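Side-chain contacts in aromatic-amino-acid transaminase TyrB (Burkholderia cenocepacia K56-2Valvano, PDB 4WD2), which probably catalyses the reversible, pyridoxal-phosphate-dependent transfer of the amino group between aromatic amino acids and 2-oxo acids: residues Gly163-Asp168 with Glu199-Lys204; Thr154-Asp159 with Leu171-Ala176; Gln35-Ser40 with Asp390-Ile395; Glu371-Tyr376 with Gly401-Ser406. All coordinates share one frame; numbering follows the deposited sequence. Where two conformers were deposited one is given.

Interaction 1 (Gly163-Asp168 with Glu199-Lys204)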
loop_
_atom_site.group_PDB
_atom_site.type_symbol
_atom_site.label_atom_id
_atom_site.label_comp_id
_atom_site.label_asym_id
_atom_site.label_seq_id
_atom_site.Cartn_x
_atom_site.Cartn_y
_atom_site.Cartn_z
ATOM N N GLY A 163 3.693 10.735 -35.615
ATOM C CA GLY A 163 2.686 10.434 -34.619
ATOM C C GLY A 163 2.718 8.943 -34.376
ATOM O O GLY A 163 1.793 8.378 -33.792
ATOM N N GLY A 164 3.801 8.313 -34.833
ATOM C CA GLY A 164 3.952 6.873 -34.764
ATOM C C GLY A 164 5.162 6.422 -33.970
ATOM O O GLY A 164 5.542 7.045 -32.977
ATOM N N LEU A 165 5.769 5.328 -34.407
ATOM C CA LEU A 165 6.823 4.683 -33.635
ATOM C C LEU A 165 8.177 4.700 -34.342
ATOM O O LEU A 165 8.276 4.367 -35.522
ATOM C CB LEU A 165 6.422 3.240 -33.330
ATOM C CG LEU A 165 7.405 2.385 -32.533
ATOM C CD1 LEU A 165 7.364 2.756 -31.062
ATOM C CD2 LEU A 165 7.072 0.920 -32.740
ATOM N N LYS A 166 9.219 5.093 -33.615
ATOM C CA LYS A 166 10.583 4.997 -34.123
ATOM C C LYS A 166 11.139 3.620 -33.819
ATOM O O LYS A 166 12.048 3.490 -33.004
ATOM C CB LYS A 166 11.489 6.055 -33.493
ATOM C CG LYS A 166 11.019 7.476 -33.638
ATOM C CD LYS A 166 11.873 8.401 -32.778
ATOM C CE LYS A 166 12.950 9.094 -33.582
ATOM N NZ LYS A 166 12.472 10.402 -34.112
ATOM N N PHE A 167 10.602 2.591 -34.462
ATOM C CA PHE A 167 10.948 1.240 -34.055
ATOM C C PHE A 167 12.404 0.865 -34.305
ATOM O O PHE A 167 13.013 0.182 -33.485
ATOM C CB PHE A 167 10.063 0.211 -34.739
ATOM C CG PHE A 167 10.393 -1.185 -34.328
ATOM C CD1 PHE A 167 10.181 -1.595 -33.018
ATOM C CD2 PHE A 167 10.965 -2.073 -35.223
ATOM C CE1 PHE A 167 10.508 -2.881 -32.623
ATOM C CE2 PHE A 167 11.291 -3.355 -34.830
ATOM C CZ PHE A 167 11.058 -3.756 -33.532
ATOM N N ASP A 168 12.959 1.288 -35.437
ATOM C CA ASP A 168 14.357 0.999 -35.733
ATOM C C ASP A 168 15.277 1.604 -34.665
ATOM O O ASP A 168 16.195 0.940 -34.189
ATOM C CB ASP A 168 14.753 1.524 -37.117
ATOM C CG ASP A 168 14.165 0.705 -38.258
ATOM O OD1 ASP A 168 13.710 -0.437 -38.022
ATOM O OD2 ASP A 168 14.173 1.207 -39.402
ATOM N N GLU A 199 2.683 -6.993 -33.421
ATOM C CA GLU A 199 3.175 -8.296 -32.971
ATOM C C GLU A 199 4.448 -8.744 -33.666
ATOM O O GLU A 199 5.195 -9.552 -33.122
ATOM C CB GLU A 199 2.087 -9.348 -33.152
ATOM C CG GLU A 199 0.908 -9.091 -32.231
ATOM C CD GLU A 199 -0.140 -10.177 -32.284
ATOM O OE1 GLU A 199 -0.017 -11.091 -33.126
ATOM O OE2 GLU A 199 -1.083 -10.109 -31.470
ATOM N N GLY A 200 4.696 -8.217 -34.861
ATOM C CA GLY A 200 5.942 -8.473 -35.561
ATOM C C GLY A 200 7.097 -7.724 -34.917
ATOM O O GLY A 200 8.171 -8.290 -34.704
ATOM N N GLN A 201 6.869 -6.452 -34.594
ATOM C CA GLN A 201 7.865 -5.642 -33.899
ATOM C C GLN A 201 8.154 -6.230 -32.519
ATOM O O GLN A 201 9.303 -6.255 -32.067
ATOM C CB GLN A 201 7.390 -4.188 -33.799
ATOM C CG GLN A 201 7.184 -3.524 -35.169
ATOM C CD GLN A 201 6.590 -2.133 -35.075
ATOM O OE1 GLN A 201 5.694 -1.889 -34.275
ATOM N NE2 GLN A 201 7.094 -1.209 -35.895
ATOM N N TRP A 202 7.113 -6.737 -31.864
ATOM C CA TRP A 202 7.284 -7.403 -30.574
ATOM C C TRP A 202 8.219 -8.602 -30.671
ATOM O O TRP A 202 9.122 -8.740 -29.858
ATOM C CB TRP A 202 5.937 -7.850 -30.000
ATOM C CG TRP A 202 5.303 -6.819 -29.109
ATOM C CD1 TRP A 202 4.099 -6.211 -29.292
ATOM C CD2 TRP A 202 5.855 -6.263 -27.904
ATOM N NE1 TRP A 202 3.856 -5.323 -28.271
ATOM C CE2 TRP A 202 4.921 -5.334 -27.409
ATOM C CE3 TRP A 202 7.043 -6.471 -27.194
ATOM C CZ2 TRP A 202 5.137 -4.608 -26.235
ATOM C CZ3 TRP A 202 7.262 -5.745 -26.029
ATOM C CH2 TRP A 202 6.311 -4.825 -25.562
ATOM N N GLU A 203 8.009 -9.465 -31.659
ATOM C CA GLU A 203 8.881 -10.629 -31.817
ATOM C C GLU A 203 10.332 -10.211 -32.012
ATOM O O GLU A 203 11.233 -10.817 -31.418
ATOM C CB GLU A 203 8.437 -11.517 -32.987
ATOM C CG GLU A 203 8.676 -12.998 -32.719
ATOM C CD GLU A 203 7.921 -13.490 -31.489
ATOM O OE1 GLU A 203 6.767 -13.043 -31.280
ATOM O OE2 GLU A 203 8.473 -14.319 -30.734
ATOM N N LYS A 204 10.558 -9.185 -32.837
ATOM C CA LYS A 204 11.918 -8.691 -33.092
ATOM C C LYS A 204 12.552 -8.084 -31.849
ATOM O O LYS A 204 13.755 -8.235 -31.617
ATOM C CB LYS A 204 11.924 -7.658 -34.216
ATOM C CG LYS A 204 11.510 -8.208 -35.565
ATOM C CD LYS A 204 11.462 -7.090 -36.600
ATOM C CE LYS A 204 10.661 -7.504 -37.818
ATOM N NZ LYS A 204 10.630 -6.420 -38.843
#
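A helix-to-helix seam at the edge of the large, cofactor-binding domain brings Phe167, the first residue of helix 167-175, and Leu165, on the outermost strand 164-165, against Gln201 of helix 199-211. The Gln201 side chain runs out extended beyond CG, sliding past the phenyl ring in the opposite direction, with ring and carboxamide stacked at 29° between their planes. Its CB makes a CH-pi contact, 3.8 Å from the centroid of the Phe167 ring and 19° off the normal, while Gln201 NE2, at the far end of the chain, lies 3.5 Å from Phe167 CB. Phe167 holds CG anti to its nitrogen (chi1 -180°), which sends the ring toward helix 199-211 until CZ lies 3.4 Å from the backbone O of Gln201. Lys204 CB comes to the ring edge, 4.1 Å from CZ of Phe167. From the strand, Leu165 CD2 meets Gln201 OE1 at 3.5 Å; Val195 and Leu197 also touch Leu165. Asp198 OD1 accepts from the backbone N of Gln201. Packing and the stacked amide thus carry the contact between the segments, while Gln201 OE1 finds its hydrogen bond just outside them.

Interaction 2 (Thr154-Asp159 with Leu171-Ala176)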
loop_
_atom_site.group_PDB
_atom_site.type_symbol
_atom_site.label_atom_id
_atom_site.label_comp_id
_atom_site.label_asym_id
_atom_site.label_seq_id
_atom_site.Cartn_x
_atom_site.Cartn_y
_atom_site.Cartn_z
ATOM N N THR A 154 16.418 6.711 -21.066
ATOM C CA THR A 154 15.350 6.587 -22.048
ATOM C C THR A 154 15.827 5.899 -23.323
ATOM O O THR A 154 17.024 5.850 -23.605
ATOM C CB THR A 154 14.758 7.966 -22.420
ATOM O OG1 THR A 154 15.701 8.699 -23.210
ATOM C CG2 THR A 154 14.439 8.761 -21.176
ATOM N N TYR A 155 14.881 5.351 -24.079
ATOM C CA TYR A 155 15.149 4.862 -25.426
ATOM C C TYR A 155 14.188 5.566 -26.385
ATOM O O TYR A 155 13.112 6.002 -25.966
ATOM C CB TYR A 155 15.015 3.330 -25.510
ATOM C CG TYR A 155 13.715 2.754 -24.985
ATOM C CD1 TYR A 155 12.556 2.789 -25.749
ATOM C CD2 TYR A 155 13.659 2.136 -23.737
ATOM C CE1 TYR A 155 11.362 2.249 -25.273
ATOM C CE2 TYR A 155 12.463 1.598 -23.250
ATOM C CZ TYR A 155 11.325 1.660 -24.026
ATOM O OH TYR A 155 10.145 1.141 -23.562
ATOM N N PRO A 156 14.585 5.711 -27.665
ATOM C CA PRO A 156 13.693 6.356 -28.638
ATOM C C PRO A 156 12.375 5.603 -28.749
ATOM O O PRO A 156 12.372 4.372 -28.676
ATOM C CB PRO A 156 14.478 6.281 -29.952
ATOM C CG PRO A 156 15.902 6.155 -29.538
ATOM C CD PRO A 156 15.895 5.379 -28.250
ATOM N N TYR A 157 11.271 6.320 -28.916
ATOM C CA TYR A 157 9.987 5.645 -29.018
ATOM C C TYR A 157 9.028 6.438 -29.890
ATOM O O TYR A 157 8.793 6.080 -31.037
ATOM C CB TYR A 157 9.390 5.408 -27.622
ATOM C CG TYR A 157 8.207 4.453 -27.613
ATOM C CD1 TYR A 157 8.399 3.080 -27.607
ATOM C CD2 TYR A 157 6.903 4.929 -27.612
ATOM C CE1 TYR A 157 7.324 2.200 -27.597
ATOM C CE2 TYR A 157 5.823 4.064 -27.613
ATOM C CZ TYR A 157 6.038 2.700 -27.601
ATOM O OH TYR A 157 4.960 1.835 -27.601
ATOM N N TYR A 158 8.486 7.526 -29.355
ATOM C CA TYR A 158 7.511 8.303 -30.110
ATOM C C TYR A 158 8.187 9.058 -31.237
ATOM O O TYR A 158 9.297 9.583 -31.074
ATOM C CB TYR A 158 6.757 9.272 -29.202
ATOM C CG TYR A 158 5.741 10.119 -29.928
ATOM C CD1 TYR A 158 4.546 9.572 -30.379
ATOM C CD2 TYR A 158 5.973 11.471 -30.159
ATOM C CE1 TYR A 158 3.613 10.345 -31.048
ATOM C CE2 TYR A 158 5.043 12.255 -30.824
ATOM C CZ TYR A 158 3.869 11.686 -31.265
ATOM O OH TYR A 158 2.944 12.463 -31.921
ATOM N N ASP A 159 7.524 9.091 -32.389
ATOM C CA ASP A 159 8.045 9.802 -33.541
ATOM C C ASP A 159 7.214 11.045 -33.767
ATOM O O ASP A 159 6.110 10.968 -34.299
ATOM C CB ASP A 159 8.034 8.916 -34.788
ATOM C CG ASP A 159 8.803 9.528 -35.945
ATOM O OD1 ASP A 159 8.997 10.761 -35.965
ATOM O OD2 ASP A 159 9.219 8.769 -36.844
ATOM N N LEU A 171 14.784 -0.241 -31.291
ATOM C CA LEU A 171 15.409 -1.558 -31.314
ATOM C C LEU A 171 16.937 -1.471 -31.232
ATOM O O LEU A 171 17.578 -2.250 -30.523
ATOM C CB LEU A 171 14.984 -2.319 -32.581
ATOM C CG LEU A 171 15.363 -3.800 -32.655
ATOM C CD1 LEU A 171 14.649 -4.592 -31.569
ATOM C CD2 LEU A 171 15.063 -4.383 -34.041
ATOM N N ALA A 172 17.520 -0.512 -31.945
ATOM C CA ALA A 172 18.970 -0.335 -31.928
ATOM C C ALA A 172 19.473 0.153 -30.560
ATOM O O ALA A 172 20.530 -0.279 -30.091
ATOM C CB ALA A 172 19.396 0.630 -33.026
ATOM N N ALA A 173 18.726 1.047 -29.921
ATOM C CA ALA A 173 19.110 1.528 -28.598
ATOM C C ALA A 173 19.074 0.391 -27.575
ATOM O O ALA A 173 19.987 0.244 -26.760
ATOM C CB ALA A 173 18.204 2.666 -28.159
ATOM N N ILE A 174 18.017 -0.415 -27.622
ATOM C CA ILE A 174 17.855 -1.513 -26.677
ATOM C C ILE A 174 18.874 -2.622 -26.949
ATOM O O ILE A 174 19.405 -3.226 -26.015
ATOM C CB ILE A 174 16.417 -2.069 -26.720
ATOM C CG1 ILE A 174 15.444 -1.017 -26.165
ATOM C CG2 ILE A 174 16.314 -3.363 -25.924
ATOM C CD1 ILE A 174 13.982 -1.412 -26.235
ATOM N N ASP A 175 19.180 -2.853 -28.223
ATOM C CA ASP A 175 20.191 -3.843 -28.597
ATOM C C ASP A 175 21.579 -3.508 -28.057
ATOM O O ASP A 175 22.444 -4.384 -27.964
ATOM C CB ASP A 175 20.262 -3.988 -30.121
ATOM C CG ASP A 175 21.062 -5.200 -30.551
ATOM O OD1 ASP A 175 20.900 -6.275 -29.938
ATOM O OD2 ASP A 175 21.855 -5.081 -31.505
ATOM N N ALA A 176 21.795 -2.246 -27.706
ATOM C CA ALA A 176 23.111 -1.797 -27.274
ATOM C C ALA A 176 23.293 -1.852 -25.755
ATOM O O ALA A 176 24.365 -1.515 -25.247
ATOM C CB ALA A 176 23.369 -0.381 -27.778
#
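Tyr155 and Ile174 form the buried half of this contact, Pro156 and Ala173 the half nearer solvent. Strand 154-156 and helix 171-175 run at 142° to each other with their axes 7.4 Å apart, as the helix folds back across the strand it follows. On the inner side, CD1 of Ile174 sits almost exactly over the centre of the Tyr155 ring, 4.3 Å from the centroid and 7° off the normal, a CH-pi contact made with a methyl group. Tyr155 has CG between its backbone N and carbonyl carbon (chi1 52°), a placement that, together with chi2, lets the ring present a face to Ile174, and CD1 of Tyr157 lies in plane at the ring edge. Trp132, Val183 and Leu185 pack around the same ring, and Leu205 of helix 199-211 is a further neighbour of Ile174. Toward the surface the elements touch through small groups of two partly exposed residues: Ala173 CB approaches Pro156 CD at 3.6 Å, and it lies 4.2 Å from Tyr155 CB. The interface between strand and helix is thus wholly apolar: such packing joins to the strand a helix that belongs to the crossover from strand 152-159 to the parallel strand 182-186, while the Tyr155 hydroxyl, at the buried end, is satisfied by the backbone O of Leu184 in the sheet.

Interaction 3 (Gln35-Ser40 with Asp390-Ile395)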
loop_
_atom_site.group_PDB
_atom_site.type_symbol
_atom_site.label_atom_id
_atom_site.label_comp_id
_atom_site.label_asym_id
_atom_site.label_seq_id
_atom_site.Cartn_x
_atom_site.Cartn_y
_atom_site.Cartn_z
ATOM N N GLN A 35 -19.848 25.253 -23.308
ATOM C CA GLN A 35 -19.410 24.212 -24.230
ATOM C C GLN A 35 -17.998 23.719 -23.941
ATOM O O GLN A 35 -17.395 23.038 -24.769
ATOM C CB GLN A 35 -19.493 24.715 -25.670
ATOM C CG GLN A 35 -20.886 25.152 -26.083
ATOM C CD GLN A 35 -21.843 23.989 -26.205
ATOM O OE1 GLN A 35 -21.860 23.291 -27.221
ATOM N NE2 GLN A 35 -22.653 23.775 -25.175
ATOM N N LYS A 36 -17.474 24.048 -22.769
ATOM C CA LYS A 36 -16.129 23.621 -22.412
ATOM C C LYS A 36 -16.029 22.095 -22.388
ATOM O O LYS A 36 -17.000 21.408 -22.075
ATOM C CB LYS A 36 -15.720 24.208 -21.059
ATOM C CG LYS A 36 -16.601 23.801 -19.899
ATOM C CD LYS A 36 -16.127 24.458 -18.613
ATOM C CE LYS A 36 -17.063 24.156 -17.457
ATOM N NZ LYS A 36 -16.590 24.789 -16.192
ATOM N N VAL A 37 -14.859 21.574 -22.747
ATOM C CA VAL A 37 -14.624 20.136 -22.767
ATOM C C VAL A 37 -13.287 19.801 -22.106
ATOM O O VAL A 37 -12.253 20.384 -22.445
ATOM C CB VAL A 37 -14.635 19.577 -24.213
ATOM C CG1 VAL A 37 -14.346 18.087 -24.212
ATOM C CG2 VAL A 37 -15.966 19.856 -24.891
ATOM N N ASN A 38 -13.315 18.865 -21.159
ATOM C CA ASN A 38 -12.109 18.453 -20.445
ATOM C C ASN A 38 -11.644 17.084 -20.907
ATOM O O ASN A 38 -12.363 16.096 -20.765
ATOM C CB ASN A 38 -12.353 18.442 -18.931
ATOM C CG ASN A 38 -11.068 18.350 -18.129
ATOM O OD1 ASN A 38 -9.973 18.391 -18.682
ATOM N ND2 ASN A 38 -11.199 18.250 -16.812
ATOM N N LEU A 39 -10.443 17.029 -21.472
ATOM C CA LEU A 39 -9.870 15.768 -21.916
ATOM C C LEU A 39 -8.511 15.581 -21.253
ATOM O O LEU A 39 -7.646 14.880 -21.773
ATOM C CB LEU A 39 -9.739 15.734 -23.447
ATOM C CG LEU A 39 -10.984 16.066 -24.277
ATOM C CD1 LEU A 39 -10.622 16.234 -25.735
ATOM C CD2 LEU A 39 -12.072 15.006 -24.120
ATOM N N SER A 40 -8.335 16.219 -20.100
ATOM C CA SER A 40 -7.058 16.194 -19.398
ATOM C C SER A 40 -6.993 15.092 -18.342
ATOM O O SER A 40 -5.904 14.690 -17.937
ATOM C CB SER A 40 -6.783 17.549 -18.742
ATOM O OG SER A 40 -7.664 17.767 -17.656
ATOM N N ASP A 390 -20.717 11.413 -27.319
ATOM C CA ASP A 390 -21.549 12.032 -28.347
ATOM C C ASP A 390 -21.841 13.496 -28.038
ATOM O O ASP A 390 -22.109 14.279 -28.943
ATOM C CB ASP A 390 -22.858 11.263 -28.517
ATOM C CG ASP A 390 -22.683 9.992 -29.314
ATOM O OD1 ASP A 390 -21.777 9.948 -30.175
ATOM O OD2 ASP A 390 -23.445 9.035 -29.078
ATOM N N SER A 391 -21.777 13.869 -26.763
ATOM C CA SER A 391 -22.080 15.242 -26.379
ATOM C C SER A 391 -20.975 16.218 -26.788
ATOM O O SER A 391 -21.238 17.410 -26.938
ATOM C CB SER A 391 -22.313 15.350 -24.870
ATOM O OG SER A 391 -21.078 15.477 -24.177
ATOM N N ASN A 392 -19.748 15.731 -26.980
ATOM C CA ASN A 392 -18.639 16.656 -27.223
ATOM C C ASN A 392 -17.691 16.347 -28.391
ATOM O O ASN A 392 -16.846 17.179 -28.727
ATOM C CB ASN A 392 -17.802 16.793 -25.942
ATOM C CG ASN A 392 -17.151 15.484 -25.510
ATOM O OD1 ASN A 392 -16.827 14.623 -26.335
ATOM N ND2 ASN A 392 -16.954 15.333 -24.205
ATOM N N VAL A 393 -17.804 15.171 -29.004
ATOM C CA VAL A 393 -16.817 14.776 -30.008
ATOM C C VAL A 393 -16.870 15.693 -31.242
ATOM O O VAL A 393 -15.839 15.980 -31.846
ATOM C CB VAL A 393 -16.985 13.285 -30.426
ATOM C CG1 VAL A 393 -18.305 13.048 -31.142
ATOM C CG2 VAL A 393 -15.800 12.822 -31.279
ATOM N N GLY A 394 -18.055 16.180 -31.592
ATOM C CA GLY A 394 -18.174 17.137 -32.675
ATOM C C GLY A 394 -17.513 18.460 -32.324
ATOM O O GLY A 394 -16.811 19.045 -33.148
ATOM N N ILE A 395 -17.748 18.925 -31.097
ATOM C CA ILE A 395 -17.169 20.164 -30.583
ATOM C C ILE A 395 -15.644 20.094 -30.607
ATOM O O ILE A 395 -14.971 21.027 -31.037
ATOM C CB ILE A 395 -17.661 20.444 -29.145
ATOM C CG1 ILE A 395 -19.115 20.921 -29.163
ATOM C CG2 ILE A 395 -16.769 21.463 -28.443
ATOM C CD1 ILE A 395 -19.727 21.053 -27.785
#
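The Asn392 carboxamide meets Val37 with its flat side, CG1 of the valine standing above the amide plane 3.8 Å from ND2, while the amide's polar atoms are used elsewhere: OD1 accepts from Asn389 N and ND2 donates to Gly387 O. Gln35 offers a second flat group, whose OE1 points at Ile395 CD1 from an exposed position; at 3.1 Å this carbon-oxygen approach is short, so its detail is doubtful. The contact belongs to the small domain of a fold-type I aminotransferase, where strand 37-38, from early in the chain, packs on the start of the C-terminal helix 393-405. With CG2 anti to the carbonyl carbon and CG1 anti to the nitrogen (chi1 178°), each branch of Val37 has its own part of Asn392: CG1 takes the amide, and CG2 lies 3.7 Å from Asn392 CB and also 4.0 Å from Ile395 CG2. Val396 extends this apolar patch to Val37 and Leu39. The strand pairs through backbone bonds with Gly374 and Tyr376. Asn38 then forms an Asx turn: its OD1 accepts Ser40 N at 3.1 Å from above the carbonyl plane, and Ser40 OG, in that plane on a lone pair, at 2.6 Å.

Interaction 4 (Glu371-Tyr376 with Gly401-Ser406); sequences EVHGVY and GKVLKS
His373 meets Val403 and Lys402 of the C-terminal helix 393-405 obliquely with its imidazole. CD2 and NE2 of the ring both touch Val403 CG2, the former at 3.5 Å and the latter at 3.6 Å, as the two side chains slide past each other in opposite directions. Further round the ring, His373 CE1 lies 4.0 Å from Lys402 CD and meets the lysine's aliphatic stem. Val403 presents this methyl because CG2 stands anti to its carbonyl carbon, with CG1 anti to the nitrogen (chi1 173°). In the next shell, Val372 CG1 covers one face of the imidazole, 3.7 Å above its plane and offset toward the rim, and Ala399 also touches His373. The Lys402 chain is extended, carrying NZ to a salt bridge with Asp398 on the same helix; NZ remains 5.4 Å from His373 ND1, and the pairing with Asp398 probably offsets its charge. Further out, Gly374 follows helix 363-371 with positive phi (58°), turning the chain from His373 into strand 375-376. Val403 in turn packs on Gln365 and Leu369 of helix 363-371. Helices 363-371 and 393-405 thus meet next to the short parallel pair of strands 37-38 and 375-376 in the small domain, as in fold-type I aminotransferases.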
loop_
_atom_site.group_PDB
_atom_site.type_symbol
_atom_site.label_atom_id
_atom_site.label_comp_id
_atom_site.label_asym_id
_atom_site.label_seq_id
_atom_site.Cartn_x
_atom_site.Cartn_y
_atom_site.Cartn_z
ATOM N N GLU A 371 -7.929 28.348 -24.598
ATOM C CA GLU A 371 -8.365 29.725 -24.425
ATOM C C GLU A 371 -9.430 30.126 -25.435
ATOM O O GLU A 371 -10.404 30.793 -25.088
ATOM C CB GLU A 371 -7.169 30.675 -24.518
ATOM C CG GLU A 371 -6.103 30.453 -23.443
ATOM C CD GLU A 371 -6.611 30.717 -22.028
ATOM O OE1 GLU A 371 -7.437 31.635 -21.836
ATOM O OE2 GLU A 371 -6.185 29.997 -21.103
ATOM N N VAL A 372 -9.259 29.712 -26.683
ATOM C CA VAL A 372 -10.209 30.091 -27.729
ATOM C C VAL A 372 -11.385 29.118 -27.819
ATOM O O VAL A 372 -12.529 29.540 -27.935
ATOM C CB VAL A 372 -9.523 30.180 -29.110
ATOM C CG1 VAL A 372 -10.512 30.644 -30.174
ATOM C CG2 VAL A 372 -8.346 31.134 -29.044
ATOM N N HIS A 373 -11.115 27.819 -27.740
ATOM C CA HIS A 373 -12.154 26.838 -28.044
ATOM C C HIS A 373 -12.670 26.086 -26.819
ATOM O O HIS A 373 -13.518 25.205 -26.944
ATOM C CB HIS A 373 -11.637 25.848 -29.088
ATOM C CG HIS A 373 -11.173 26.504 -30.351
ATOM N ND1 HIS A 373 -12.037 26.873 -31.359
ATOM C CD2 HIS A 373 -9.937 26.876 -30.760
ATOM C CE1 HIS A 373 -11.354 27.438 -32.337
ATOM N NE2 HIS A 373 -10.076 27.452 -31.998
ATOM N N GLY A 374 -12.172 26.444 -25.638
ATOM C CA GLY A 374 -12.606 25.817 -24.400
ATOM C C GLY A 374 -12.413 24.309 -24.319
ATOM O O GLY A 374 -13.130 23.627 -23.592
ATOM N N VAL A 375 -11.452 23.781 -25.072
ATOM C CA VAL A 375 -11.154 22.352 -25.042
ATOM C C VAL A 375 -9.804 22.133 -24.361
ATOM O O VAL A 375 -8.791 22.708 -24.773
ATOM C CB VAL A 375 -11.144 21.739 -26.459
ATOM C CG1 VAL A 375 -10.544 20.331 -26.445
ATOM C CG2 VAL A 375 -12.555 21.713 -27.037
ATOM N N TYR A 376 -9.795 21.305 -23.317
ATOM C CA TYR A 376 -8.626 21.185 -22.450
ATOM C C TYR A 376 -7.873 19.857 -22.622
ATOM O O TYR A 376 -8.413 18.784 -22.334
ATOM C CB TYR A 376 -9.042 21.339 -20.977
ATOM C CG TYR A 376 -9.511 22.722 -20.553
ATOM C CD1 TYR A 376 -10.644 23.312 -21.114
ATOM C CD2 TYR A 376 -8.844 23.420 -19.555
ATOM C CE1 TYR A 376 -11.080 24.576 -20.706
ATOM C CE2 TYR A 376 -9.273 24.682 -19.135
ATOM C CZ TYR A 376 -10.390 25.252 -19.714
ATOM O OH TYR A 376 -10.807 26.505 -19.302
ATOM N N GLY A 401 -9.649 20.802 -35.511
ATOM C CA GLY A 401 -9.598 21.042 -36.943
ATOM C C GLY A 401 -9.287 22.491 -37.272
ATOM O O GLY A 401 -8.442 22.772 -38.117
ATOM N N LYS A 402 -9.967 23.417 -36.598
ATOM C CA LYS A 402 -9.722 24.844 -36.804
ATOM C C LYS A 402 -8.313 25.245 -36.374
ATOM O O LYS A 402 -7.640 25.992 -37.078
ATOM C CB LYS A 402 -10.751 25.685 -36.047
ATOM C CG LYS A 402 -12.133 25.675 -36.672
ATOM C CD LYS A 402 -13.116 26.454 -35.825
ATOM C CE LYS A 402 -14.514 26.408 -36.411
ATOM N NZ LYS A 402 -15.535 26.847 -35.416
ATOM N N VAL A 403 -7.866 24.743 -35.224
ATOM C CA VAL A 403 -6.535 25.085 -34.728
ATOM C C VAL A 403 -5.444 24.550 -35.663
ATOM O O VAL A 403 -4.505 25.273 -36.006
ATOM C CB VAL A 403 -6.308 24.552 -33.293
ATOM C CG1 VAL A 403 -4.866 24.759 -32.869
ATOM C CG2 VAL A 403 -7.244 25.255 -32.317
ATOM N N LEU A 404 -5.577 23.300 -36.093
ATOM C CA LEU A 404 -4.611 22.719 -37.023
ATOM C C LEU A 404 -4.601 23.452 -38.369
ATOM O O LEU A 404 -3.539 23.739 -38.918
ATOM C CB LEU A 404 -4.900 21.230 -37.253
ATOM C CG LEU A 404 -4.542 20.208 -36.167
ATOM C CD1 LEU A 404 -4.979 18.816 -36.587
ATOM C CD2 LEU A 404 -3.052 20.226 -35.872
ATOM N N LYS A 405 -5.784 23.747 -38.897
ATOM C CA LYS A 405 -5.903 24.397 -40.201
ATOM C C LYS A 405 -5.295 25.792 -40.204
ATOM O O LYS A 405 -4.624 26.187 -41.157
ATOM C CB LYS A 405 -7.372 24.479 -40.622
ATOM C CG LYS A 405 -7.596 25.178 -41.950
ATOM C CD LYS A 405 -6.979 24.400 -43.104
ATOM C CE LYS A 405 -7.187 25.126 -44.414
ATOM N NZ LYS A 405 -6.754 24.315 -45.589
ATOM N N SER A 406 -5.529 26.533 -39.125
ATOM C CA SER A 406 -5.036 27.905 -38.998
ATOM C C SER A 406 -3.512 27.961 -38.988
ATOM O O SER A 406 -2.919 29.026 -39.140
ATOM C CB SER A 406 -5.592 28.550 -37.731
ATOM O OG SER A 406 -7.005 28.628 -37.779
#

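The four contacts form two pairs. Interactions 1 and 2, with centres 10 Å apart, share helix 167-175 and the edge of the mixed sheet, where Lys166 N to Tyr157 O and Asp159 N to Gly164 O join strands 164-165 and 152-159. Interactions 3 and 4, 12 Å apart, share helix 393-405 and the parallel pair 37-38 and 375-376. Within each pair the segments alternate along the chain. Centres of different pairs lie 32 to 35 Å apart. Interactions 1 and 2 are nested inside the loop closed by interaction 3, and precede interaction 4. The chain thus leaves the small domain, builds the large one and returns, joining its early and late parts.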